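Local coordinates for protein valine-pyruvate aminotransferase (Salmonella typhimurium, PDB 3G7Q) that transfers the amino group of L-valine to pyruvate with the help of pyridoxal 5'-phosphate, giving 3-methyl-2-oxobutanoate and L-alanine, and so probably takes part in alanine biosynthesis, at residues I351-L360 and P382-M390. Numbering follows the deposited sequence.
Sequences ITTELLYQRL and PHTHQCMRM
The N-terminal turn of a helix docks on the turn that leads into strand 387-391, where Thr353 and Glu354 meet His385, Cys387 and Met388. Thr353 N donates to His385 O over 2.9 Å. Its hydroxyl adds a second bond, Thr353 OG1 donating to Cys387 O at 2.9 Å; with chi1 at 51°, OG1 sits between the backbone N and the carbonyl carbon, while CG2 packs against the Gln386–Cys387 backbone. One residue on, Glu354 bends at chi2 (78°) and brings OE1 to the ring edge of His385, where ND1 donates at 2.7 Å, nearly straight and within the ring plane. OE1 is met on its syn side but well out of the carboxylate plane, itself turned 59° from the imidazole; the donated N-H, with a water at OE2, would favour the anion. This water, bonded to Thr353 OG1, Glu354 OE2 and Thr384 O, bridges the segments, its two protons serving two of these at a time. Thr352 is the N-cap, its OG1 accepting from Leu355 N at 3.1 Å.

In this class I aminotransferase fold, strand 387-391 runs between strands 341-345 and 368-369 of a mixed sheet, and the helix lies against it. Deeper, selenomethionine Met388 lays CG against Thr353 CB (3.6 Å). Its SE then meets Leu360 CD1 tip to tip at 3.9 Å and touches Leu356 CD2, whose side chain also packs on Ile410 of helix 396-416.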
ATOM      1  N   ILE A 351     -17.249 -33.114  16.123  1.00 26.19           N
ATOM      2  CA  ILE A 351     -15.869 -32.943  15.752  1.00 25.93           C
ATOM      3  C   ILE A 351     -15.683 -31.441  15.582  1.00 26.63           C
ATOM      4  O   ILE A 351     -16.669 -30.714  15.488  1.00 26.13           O
ATOM      5  CB  ILE A 351     -15.455 -33.661  14.420  1.00 25.30           C
ATOM      6  CG1 ILE A 351     -16.179 -33.112  13.186  1.00 28.12           C
ATOM      7  CG2 ILE A 351     -15.596 -35.215  14.563  1.00 26.85           C
ATOM      8  CD1 ILE A 351     -15.570 -33.628  11.889  1.00 27.19           C
ATOM      9  N   THR A 352     -14.432 -30.989  15.563  1.00 27.56           N
ATOM     10  CA  THR A 352     -14.188 -29.554  15.326  1.00 26.67           C
ATOM     11  C   THR A 352     -14.233 -29.214  13.842  1.00 27.51           C
ATOM     12  O   THR A 352     -14.037 -30.065  12.980  1.00 26.91           O
ATOM     13  CB  THR A 352     -12.825 -29.122  15.842  1.00 26.35           C
ATOM     14  OG1 THR A 352     -11.808 -29.734  15.042  1.00 27.76           O
ATOM     15  CG2 THR A 352     -12.637 -29.495  17.315  1.00 27.90           C
ATOM     16  N   THR A 353     -14.434 -27.937  13.527  1.00 26.96           N
ATOM     17  CA  THR A 353     -14.422 -27.527  12.134  1.00 26.77           C
ATOM     18  C   THR A 353     -12.990 -27.435  11.596  1.00 27.92           C
ATOM     19  O   THR A 353     -12.797 -27.338  10.377  1.00 30.30           O
ATOM     20  CB  THR A 353     -15.266 -26.255  11.885  1.00 27.63           C
ATOM     21  OG1 THR A 353     -14.893 -25.243  12.796  1.00 31.26           O
ATOM     22  CG2 THR A 353     -16.769 -26.562  12.058  1.00 27.65           C
ATOM     23  N   GLU A 354     -11.981 -27.467  12.482  1.00 27.52           N
ATOM     24  CA  GLU A 354     -10.613 -27.647  12.002  1.00 25.58           C
ATOM     25  C   GLU A 354     -10.503 -29.047  11.360  1.00 28.36           C
ATOM     26  O   GLU A 354      -9.917 -29.219  10.280  1.00 30.33           O
ATOM     27  CB  GLU A 354      -9.597 -27.505  13.134  1.00 28.45           C
ATOM     28  CG  GLU A 354      -9.380 -26.051  13.623  1.00 28.89           C
ATOM     29  CD  GLU A 354     -10.455 -25.470  14.535  1.00 41.27           C
ATOM     30  OE1 GLU A 354     -11.293 -26.171  15.141  1.00 32.04           O
ATOM     31  OE2 GLU A 354     -10.468 -24.238  14.626  1.00 53.18           O
ATOM     32  N   LEU A 355     -11.061 -30.046  12.017  1.00 27.25           N
ATOM     33  CA  LEU A 355     -11.025 -31.405  11.459  1.00 27.87           C
ATOM     34  C   LEU A 355     -11.917 -31.508  10.219  1.00 26.93           C
ATOM     35  O   LEU A 355     -11.516 -32.070   9.204  1.00 28.20           O
ATOM     36  CB  LEU A 355     -11.398 -32.455  12.499  1.00 29.80           C
ATOM     37  CG  LEU A 355     -11.358 -33.908  12.006  1.00 27.18           C
ATOM     38  CD1 LEU A 355      -9.996 -34.305  11.342  1.00 26.96           C
ATOM     39  CD2 LEU A 355     -11.673 -34.843  13.176  1.00 28.00           C
ATOM     40  N   LEU A 356     -13.119 -30.974  10.315  1.00 28.25           N
ATOM     41  CA  LEU A 356     -14.020 -30.934   9.156  1.00 28.88           C
ATOM     42  C   LEU A 356     -13.326 -30.281   7.953  1.00 30.69           C
ATOM     43  O   LEU A 356     -13.388 -30.793   6.840  1.00 30.80           O
ATOM     44  CB  LEU A 356     -15.285 -30.179   9.490  1.00 28.38           C
ATOM     45  CG  LEU A 356     -16.412 -30.334   8.451  1.00 27.27           C
ATOM     46  CD1 LEU A 356     -16.891 -31.804   8.283  1.00 36.09           C
ATOM     47  CD2 LEU A 356     -17.589 -29.395   8.812  1.00 27.84           C
ATOM     48  N   TYR A 357     -12.622 -29.178   8.189  1.00 29.88           N
ATOM     49  CA  TYR A 357     -11.872 -28.502   7.131  1.00 30.99           C
ATOM     50  C   TYR A 357     -10.906 -29.444   6.403  1.00 29.07           C
ATOM     51  O   TYR A 357     -10.789 -29.395   5.182  1.00 32.42           O
ATOM     52  CB  TYR A 357     -11.067 -27.329   7.728  1.00 33.06           C
ATOM     53  CG  TYR A 357     -10.048 -26.733   6.765  1.00 31.53           C
ATOM     54  CD1 TYR A 357      -8.751 -27.225   6.675  1.00 35.04           C
ATOM     55  CD2 TYR A 357     -10.384 -25.652   5.970  1.00 31.48           C
ATOM     56  CE1 TYR A 357      -7.832 -26.661   5.792  1.00 34.77           C
ATOM     57  CE2 TYR A 357      -9.473 -25.104   5.071  1.00 31.58           C
ATOM     58  CZ  TYR A 357      -8.206 -25.600   5.004  1.00 34.56           C
ATOM     59  OH  TYR A 357      -7.325 -25.023   4.119  1.00 35.20           O
ATOM     60  N   GLN A 358     -10.180 -30.267   7.151  1.00 29.54           N
ATOM     61  CA  GLN A 358      -9.233 -31.216   6.541  1.00 31.94           C
ATOM     62  C   GLN A 358      -9.977 -32.231   5.672  1.00 31.13           C
ATOM     63  O   GLN A 358      -9.521 -32.604   4.590  1.00 29.57           O
ATOM     64  CB  GLN A 358      -8.404 -31.940   7.605  1.00 31.69           C
ATOM     65  CG  GLN A 358      -7.472 -31.005   8.393  1.00 34.88           C
ATOM     66  CD  GLN A 358      -6.423 -30.348   7.513  1.00 40.50           C
ATOM     67  OE1 GLN A 358      -5.938 -30.961   6.555  1.00 42.93           O
ATOM     68  NE2 GLN A 358      -6.056 -29.108   7.836  1.00 37.04           N
ATOM     69  N   ARG A 359     -11.113 -32.695   6.166  1.00 30.51           N
ATOM     70  CA  ARG A 359     -11.916 -33.682   5.431  1.00 31.25           C
ATOM     71  C   ARG A 359     -12.499 -33.119   4.142  1.00 29.63           C
ATOM     72  O   ARG A 359     -12.563 -33.823   3.121  1.00 30.01           O
ATOM     73  CB  ARG A 359     -13.014 -34.234   6.329  1.00 32.08           C
ATOM     74  CG  ARG A 359     -12.414 -35.093   7.414  1.00 33.97           C
ATOM     75  CD  ARG A 359     -13.451 -35.679   8.288  1.00 32.85           C
ATOM     76  NE  ARG A 359     -12.855 -36.493   9.352  1.00 28.04           N
ATOM     77  CZ  ARG A 359     -13.578 -37.130  10.255  1.00 28.62           C
ATOM     78  NH1 ARG A 359     -14.898 -37.063  10.198  1.00 27.37           N
ATOM     79  NH2 ARG A 359     -12.978 -37.845  11.196  1.00 28.64           N
ATOM     80  N   LEU A 360     -12.956 -31.877   4.211  1.00 31.33           N
ATOM     81  CA  LEU A 360     -13.469 -31.154   3.035  1.00 28.77           C
ATOM     82  C   LEU A 360     -12.331 -30.909   2.032  1.00 31.54           C
ATOM     83  O   LEU A 360     -12.469 -31.151   0.841  1.00 30.91           O
ATOM     84  CB  LEU A 360     -14.064 -29.848   3.474  1.00 29.87           C
ATOM     85  CG  LEU A 360     -15.352 -29.903   4.303  1.00 29.25           C
ATOM     86  CD1 LEU A 360     -15.761 -28.514   4.837  1.00 30.10           C
ATOM     87  CD2 LEU A 360     -16.460 -30.473   3.457  1.00 31.07           C
ATOM     88  N   PRO A 382     -16.316 -23.465  23.120  1.00 29.62           N
ATOM     89  CA  PRO A 382     -16.419 -24.548  22.131  1.00 27.69           C
ATOM     90  C   PRO A 382     -17.129 -24.144  20.844  1.00 29.01           C
ATOM     91  O   PRO A 382     -16.805 -24.626  19.748  1.00 28.41           O
ATOM     92  CB  PRO A 382     -17.201 -25.630  22.896  1.00 28.21           C
ATOM     93  CG  PRO A 382     -16.808 -25.425  24.324  1.00 29.68           C
ATOM     94  CD  PRO A 382     -16.775 -23.910  24.453  1.00 32.25           C
ATOM     95  N   HIS A 383     -18.101 -23.263  20.980  1.00 29.67           N
ATOM     96  CA  HIS A 383     -18.792 -22.704  19.819  1.00 29.81           C
ATOM     97  C   HIS A 383     -17.882 -22.279  18.672  1.00 29.24           C
ATOM     98  O   HIS A 383     -18.220 -22.486  17.502  1.00 30.54           O
ATOM     99  CB  HIS A 383     -19.588 -21.485  20.278  1.00 30.71           C
ATOM    100  CG  HIS A 383     -20.339 -20.793  19.177  1.00 28.86           C
ATOM    101  ND1 HIS A 383     -21.580 -21.213  18.754  1.00 31.59           N
ATOM    102  CD2 HIS A 383     -20.065 -19.663  18.479  1.00 33.63           C
ATOM    103  CE1 HIS A 383     -22.014 -20.395  17.807  1.00 29.51           C
ATOM    104  NE2 HIS A 383     -21.115 -19.445  17.622  1.00 29.68           N
ATOM    105  N   THR A 384     -16.725 -21.699  18.973  1.00 29.85           N
ATOM    106  CA  THR A 384     -15.820 -21.231  17.918  1.00 30.98           C
ATOM    107  C   THR A 384     -15.330 -22.376  17.039  1.00 34.04           C
ATOM    108  O   THR A 384     -14.936 -22.155  15.905  1.00 36.88           O
ATOM    109  CB  THR A 384     -14.615 -20.455  18.466  1.00 32.18           C
ATOM    110  OG1 THR A 384     -13.695 -21.323  19.143  1.00 30.41           O
ATOM    111  CG2 THR A 384     -15.095 -19.330  19.415  1.00 32.50           C
ATOM    112  N   HIS A 385     -15.377 -23.595  17.567  1.00 30.99           N
ATOM    113  CA  HIS A 385     -14.957 -24.778  16.814  1.00 28.86           C
ATOM    114  C   HIS A 385     -16.110 -25.490  16.114  1.00 28.89           C
ATOM    115  O   HIS A 385     -15.954 -26.623  15.648  1.00 27.84           O
ATOM    116  CB  HIS A 385     -14.233 -25.729  17.776  1.00 28.87           C
ATOM    117  CG  HIS A 385     -12.969 -25.150  18.295  1.00 29.07           C
ATOM    118  ND1 HIS A 385     -11.837 -25.087  17.512  1.00 29.22           N
ATOM    119  CD2 HIS A 385     -12.662 -24.545  19.464  1.00 30.18           C
ATOM    120  CE1 HIS A 385     -10.870 -24.503  18.197  1.00 29.50           C
ATOM    121  NE2 HIS A 385     -11.344 -24.157  19.384  1.00 28.16           N
ATOM    122  N   GLN A 386     -17.265 -24.844  16.023  1.00 27.71           N
ATOM    123  CA  GLN A 386     -18.424 -25.437  15.383  1.00 29.30           C
ATOM    124  C   GLN A 386     -18.902 -24.610  14.190  1.00 29.15           C
ATOM    125  O   GLN A 386     -19.929 -24.931  13.618  1.00 28.93           O
ATOM    126  CB  GLN A 386     -19.562 -25.559  16.398  1.00 29.89           C
ATOM    127  CG  GLN A 386     -19.211 -26.447  17.560  1.00 32.70           C
ATOM    128  CD  GLN A 386     -20.255 -26.498  18.662  1.00 36.72           C
ATOM    129  OE1 GLN A 386     -21.372 -25.962  18.561  1.00 36.77           O
ATOM    130  NE2 GLN A 386     -19.883 -27.158  19.745  1.00 40.74           N
ATOM    131  N   CYS A 387     -18.143 -23.577  13.804  1.00 26.65           N
ATOM    132  CA  CYS A 387     -18.548 -22.682  12.722  1.00 27.63           C
ATOM    133  C   CYS A 387     -17.557 -22.669  11.577  1.00 29.11           C
ATOM    134  O   CYS A 387     -16.375 -22.994  11.756  1.00 28.95           O
ATOM    135  CB  CYS A 387     -18.703 -21.248  13.233  1.00 29.19           C
ATOM    136  SG  CYS A 387     -19.899 -20.963  14.555  1.00 31.16           S
HETATM  137  N   MSE A 388     -18.049 -22.290  10.404  1.00 26.85           N
HETATM  138  CA  MSE A 388     -17.224 -22.084   9.229  1.00 28.93           C
HETATM  139  C   MSE A 388     -17.767 -20.937   8.416  1.00 30.44           C
HETATM  140  O   MSE A 388     -18.966 -20.672   8.422  1.00 29.20           O
HETATM  141  CB  MSE A 388     -17.187 -23.318   8.326  1.00 30.02           C
HETATM  142  CG  MSE A 388     -16.603 -24.551   9.004  1.00 34.45           C
HETATM  143 SE   MSE A 388     -16.036 -25.906   7.706  0.75 32.34          SE
HETATM  144  CE  MSE A 388     -14.517 -24.856   7.485  1.00 30.07           C
ATOM    145  N   ARG A 389     -16.883 -20.257   7.694  1.00 29.69           N
ATOM    146  CA  ARG A 389     -17.316 -19.215   6.775  1.00 29.12           C
ATOM    147  C   ARG A 389     -17.214 -19.705   5.330  1.00 28.79           C
ATOM    148  O   ARG A 389     -16.209 -20.317   4.943  1.00 30.67           O
ATOM    149  CB  ARG A 389     -16.423 -17.990   6.891  1.00 29.96           C
ATOM    150  CG  ARG A 389     -16.939 -16.769   6.130  1.00 30.38           C
ATOM    151  CD  ARG A 389     -15.850 -15.669   6.005  1.00 30.80           C
ATOM    152  NE  ARG A 389     -14.855 -15.959   4.964  1.00 29.92           N
ATOM    153  CZ  ARG A 389     -13.763 -15.219   4.733  1.00 32.12           C
ATOM    154  NH1 ARG A 389     -13.509 -14.138   5.462  1.00 31.34           N
ATOM    155  NH2 ARG A 389     -12.911 -15.565   3.773  1.00 31.74           N
HETATM  156  N   MSE A 390     -18.226 -19.398   4.535  1.00 28.64           N
HETATM  157  CA  MSE A 390     -18.191 -19.619   3.094  1.00 28.94           C
HETATM  158  C   MSE A 390     -18.566 -18.328   2.368  1.00 29.94           C
HETATM  159  O   MSE A 390     -19.227 -17.444   2.938  1.00 31.45           O
HETATM  160  CB  MSE A 390     -19.133 -20.739   2.663  1.00 30.77           C
HETATM  161  CG  MSE A 390     -20.576 -20.525   2.997  1.00 29.87           C
HETATM  162 SE   MSE A 390     -21.664 -21.878   2.005  0.75 30.98          SE
HETATM  163  CE  MSE A 390     -21.704 -21.060   0.292  1.00 33.87           C
TER
HETATM  164  O   HOH W   1     -12.924 -23.535  13.735  1.00 33.17           O